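Local coordinates for glyoxalase family protein (Bacillus cereus, PDB 1SS4), which is of unknown function but belongs to the glyoxalase (vicinal oxygen chelate) family, probably binds a metal ion and may act as a methylmalonyl-CoA epimerase, at the interface of chains A and B. Residues are numbered along the deposited sequence; one frame, centred on the assembly and turned at random. Chains: chain A/B, Glyoxalase family protein.

Contact 1: the interface of chains A and B. Residues chain A 121-123, 125, 133-135; chain B 50-51.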
loop_
_atom_site.group_PDB
_atom_site.type_symbol
_atom_site.label_atom_id
_atom_site.label_comp_id
_atom_site.label_asym_id
_atom_site.label_seq_id
_atom_site.Cartn_x
_atom_site.Cartn_y
_atom_site.Cartn_z
ATOM N N VAL A 121 -17.156 0.910 7.331
ATOM C CA VAL A 121 -16.539 1.003 8.651
ATOM C C VAL A 121 -17.186 2.052 9.523
ATOM O O VAL A 121 -17.445 1.812 10.702
ATOM C CB VAL A 121 -15.031 1.296 8.543
ATOM C CG1 VAL A 121 -14.398 1.386 9.943
ATOM C CG2 VAL A 121 -14.377 0.200 7.734
ATOM N N GLY A 122 -17.446 3.213 8.941
ATOM C CA GLY A 122 -18.070 4.296 9.675
ATOM C C GLY A 122 -19.209 4.827 8.831
ATOM O O GLY A 122 -20.084 4.076 8.430
ATOM N N GLU A 123 -19.190 6.120 8.547
ATOM C CA GLU A 123 -20.229 6.719 7.727
ATOM C C GLU A 123 -19.592 7.305 6.480
ATOM O O GLU A 123 -18.374 7.502 6.433
ATOM C CB GLU A 123 -20.921 7.851 8.495
ATOM C CG GLU A 123 -21.443 7.453 9.860
ATOM C CD GLU A 123 -21.841 8.643 10.723
ATOM O OE1 GLU A 123 -22.083 8.426 11.927
ATOM O OE2 GLU A 123 -21.914 9.782 10.215
ATOM N N VAL A 125 -18.845 10.264 4.909
ATOM C CA VAL A 125 -18.770 11.631 5.386
ATOM C C VAL A 125 -18.402 12.649 4.327
ATOM O O VAL A 125 -17.643 12.357 3.397
ATOM C CB VAL A 125 -17.737 11.726 6.536
ATOM C CG1 VAL A 125 -17.805 13.080 7.206
ATOM C CG2 VAL A 125 -17.980 10.608 7.538
ATOM N N LEU A 133 -16.321 10.806 1.633
ATOM C CA LEU A 133 -15.503 9.603 1.714
ATOM C C LEU A 133 -15.894 8.657 2.839
ATOM O O LEU A 133 -16.627 9.026 3.756
ATOM C CB LEU A 133 -14.031 9.985 1.879
ATOM C CG LEU A 133 -13.631 10.494 3.262
ATOM C CD1 LEU A 133 -12.113 10.494 3.379
ATOM C CD2 LEU A 133 -14.207 11.891 3.500
ATOM N N CYS A 134 -15.381 7.431 2.754
ATOM C CA CYS A 134 -15.646 6.413 3.749
ATOM C C CYS A 134 -14.555 5.347 3.720
ATOM O O CYS A 134 -13.707 5.326 2.819
ATOM C CB CYS A 134 -16.990 5.736 3.478
ATOM S SG CYS A 134 -17.017 4.776 1.947
ATOM N N TYR A 135 -14.594 4.481 4.722
ATOM C CA TYR A 135 -13.679 3.348 4.833
ATOM C C TYR A 135 -14.577 2.136 4.711
ATOM O O TYR A 135 -15.667 2.098 5.279
ATOM C CB TYR A 135 -12.985 3.297 6.194
ATOM C CG TYR A 135 -11.716 4.107 6.320
ATOM C CD1 TYR A 135 -10.885 3.949 7.436
ATOM C CD2 TYR A 135 -11.353 5.038 5.354
ATOM C CE1 TYR A 135 -9.727 4.699 7.578
ATOM C CE2 TYR A 135 -10.206 5.796 5.491
ATOM C CZ TYR A 135 -9.397 5.621 6.608
ATOM O OH TYR A 135 -8.280 6.399 6.753
ATOM N N VAL B 50 -15.547 8.745 9.833
ATOM C CA VAL B 50 -15.115 7.914 8.706
ATOM C C VAL B 50 -14.468 6.617 9.191
ATOM O O VAL B 50 -14.820 5.526 8.733
ATOM C CB VAL B 50 -14.077 8.635 7.817
ATOM C CG1 VAL B 50 -13.556 7.674 6.769
ATOM C CG2 VAL B 50 -14.701 9.855 7.147
ATOM N N THR B 51 -13.530 6.751 10.125
ATOM C CA THR B 51 -12.792 5.607 10.664
ATOM C C THR B 51 -13.544 4.759 11.681
ATOM O O THR B 51 -13.185 3.607 11.918
ATOM C CB THR B 51 -11.508 6.062 11.365
ATOM O OG1 THR B 51 -11.866 6.826 12.519
ATOM C CG2 THR B 51 -10.661 6.925 10.447
HETATM O O HOH W 1 -16.727 4.969 6.689
#
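B:Val50 pushes its two methyl groups into the surface of chain A. Of the residues here it has the largest area hidden by the partner, 102 Å². The tight part lies around these methyls. CG2 of B:Val50 sits 3.4 Å from CG2 of A:Val125, closer than ordinary van der Waals contact. The two valines meet obliquely, branch to branch, and A:Leu133 CG adds a more distant contact to the same methyl. The other branch serves a different partner. With CG1 of B:Val50 anti to its backbone N (chi1 174°), that methyl is turned towards A:Tyr135. It lies over one face of the phenol ring, near the rim, 3.7 Å from A:Tyr135 CD2. B:Thr51 places its CG2 methyl on the same face, beyond the CE1 edge. The tyrosine is thus packed by methyls from two consecutive residues.

The looser side is polar and holds water 1. This water is 2.9 Å from B:Val50 O, the main-chain carbonyl. Chain A surrounds it with backbone groups. A:Tyr135 N points at it almost straight, at 2.9 Å and 174° at the hydrogen. A:Gly122 N makes a more bent bond of 2.9 Å, and A:Glu123 O lies 3.0 Å from the water. The water therefore joins the end of the helix to the A:Gly122 to A:Glu123 loop and to strand 131-137 through main-chain atoms.

In the fold, B:Val50 and B:Thr51 end the short helix 46-51. They rest between strand 131-137 of chain A and the segment 121-125.

Contact 2: the interface of chains A and B. Residues chain A 125, 127, 133; chain B 46, 49-50.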
loop_
_atom_site.group_PDB
_atom_site.type_symbol
_atom_site.label_atom_id
_atom_site.label_comp_id
_atom_site.label_asym_id
_atom_site.label_seq_id
_atom_site.Cartn_x
_atom_site.Cartn_y
_atom_site.Cartn_z
ATOM N N VAL A 125 -18.845 10.264 4.909
ATOM C CA VAL A 125 -18.770 11.631 5.386
ATOM C C VAL A 125 -18.402 12.649 4.327
ATOM O O VAL A 125 -17.643 12.357 3.397
ATOM C CB VAL A 125 -17.737 11.726 6.536
ATOM C CG1 VAL A 125 -17.805 13.080 7.206
ATOM C CG2 VAL A 125 -17.980 10.608 7.538
ATOM N N TYR A 127 -16.493 16.051 3.534
ATOM C CA TYR A 127 -15.450 16.930 4.033
ATOM C C TYR A 127 -15.590 18.299 3.377
ATOM O O TYR A 127 -15.177 18.494 2.231
ATOM C CB TYR A 127 -14.077 16.346 3.713
ATOM C CG TYR A 127 -12.935 17.195 4.202
ATOM C CD1 TYR A 127 -12.554 17.180 5.544
ATOM C CD2 TYR A 127 -12.252 18.037 3.333
ATOM C CE1 TYR A 127 -11.519 17.987 6.007
ATOM C CE2 TYR A 127 -11.221 18.845 3.781
ATOM C CZ TYR A 127 -10.860 18.817 5.118
ATOM O OH TYR A 127 -9.863 19.635 5.564
ATOM N N LEU A 133 -16.321 10.806 1.633
ATOM C CA LEU A 133 -15.503 9.603 1.714
ATOM C C LEU A 133 -15.894 8.657 2.839
ATOM O O LEU A 133 -16.627 9.026 3.756
ATOM C CB LEU A 133 -14.031 9.985 1.879
ATOM C CG LEU A 133 -13.631 10.494 3.262
ATOM C CD1 LEU A 133 -12.113 10.494 3.379
ATOM C CD2 LEU A 133 -14.207 11.891 3.500
ATOM N N TRP B 46 -15.181 14.787 11.938
ATOM C CA TRP B 46 -15.691 14.087 10.765
ATOM C C TRP B 46 -14.793 12.863 10.549
ATOM O O TRP B 46 -15.265 11.793 10.162
ATOM C CB TRP B 46 -15.611 14.986 9.530
ATOM C CG TRP B 46 -14.210 15.408 9.221
ATOM C CD1 TRP B 46 -13.509 16.415 9.818
ATOM C CD2 TRP B 46 -13.307 14.780 8.302
ATOM N NE1 TRP B 46 -12.224 16.453 9.331
ATOM C CE2 TRP B 46 -12.073 15.460 8.400
ATOM C CE3 TRP B 46 -13.418 13.706 7.411
ATOM C CZ2 TRP B 46 -10.951 15.097 7.635
ATOM C CZ3 TRP B 46 -12.300 13.345 6.651
ATOM C CH2 TRP B 46 -11.087 14.041 6.770
ATOM N N ARG B 49 -15.760 9.948 12.284
ATOM C CA ARG B 49 -16.955 9.343 11.721
ATOM C C ARG B 49 -16.608 8.418 10.558
ATOM O O ARG B 49 -17.273 7.417 10.338
ATOM C CB ARG B 49 -17.938 10.441 11.295
ATOM C CG ARG B 49 -18.509 11.199 12.499
ATOM C CD ARG B 49 -19.283 12.414 12.066
ATOM N NE ARG B 49 -20.236 12.062 11.025
ATOM C CZ ARG B 49 -20.510 12.841 9.988
ATOM N NH1 ARG B 49 -19.900 14.016 9.869
ATOM N NH2 ARG B 49 -21.380 12.440 9.066
ATOM N N VAL B 50 -15.547 8.745 9.833
ATOM C CA VAL B 50 -15.115 7.914 8.706
ATOM C C VAL B 50 -14.468 6.617 9.191
ATOM O O VAL B 50 -14.820 5.526 8.733
ATOM C CB VAL B 50 -14.077 8.635 7.817
ATOM C CG1 VAL B 50 -13.556 7.674 6.769
ATOM C CG2 VAL B 50 -14.701 9.855 7.147
#
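A:Tyr127 meets B:Trp46 in the aromatic part of this contact. The ring planes are inclined at 59°, an edge-to-face arrangement with the centres of the tyrosine ring and the six-membered indole ring 4.6 Å apart. The CD1-CE1 edge of the tyrosine does the touching. CD1 of A:Tyr127 stands 3.4 Å from CZ2 of B:Trp46, above one indole face and towards its rim. The indole NE1 lies at the tyrosine edge, in the plane of that ring. With CG anti to the backbone N (chi1 -180°), the A:Tyr127 ring is carried towards the indole.

Aliphatic side chains add further packing. A:Val125 CG1 lies 3.7 Å from CB of B:Trp46, at the root of the indole. A:Leu133 supplies CD2, which is 4.0 Å from the outer indole atom CZ3 of B:Trp46. The other valine methyl, CG2, packs against CB of B:Arg49.

The arginine also uses its flat end. Its chain bends at chi3 (50°), and the guanidinium turns one face to A:Val125. CG2 of the valine sits over the centre of that group. A:Val125 CG1 is 3.5 Å from B:Arg49 NH1, a packing contact.

B:Trp46 starts helix 46-51, and B:Arg49 follows about one turn later. On chain A, the partners come from strands 125-127 and 131-137, on either side of a short turn.

Contact 1 and contact 2 are neighbouring parts of one surface, with the centres of their C-alpha atoms about 5 Å apart. They share A:Val125, A:Leu133 and B:Val50. Both place helix 46-51 of chain B against strands 125-127 and 131-137 of chain A. Contact 2 takes the start of the helix and contact 1 its end, so both ends of the short helix take part. The interface is two-fold symmetric, and the same pairing recurs with the chains exchanged. This reciprocal packing, apolar side chains plus a water bridge in these patches, would suit a dimer, but the structure alone does not show the state in solution.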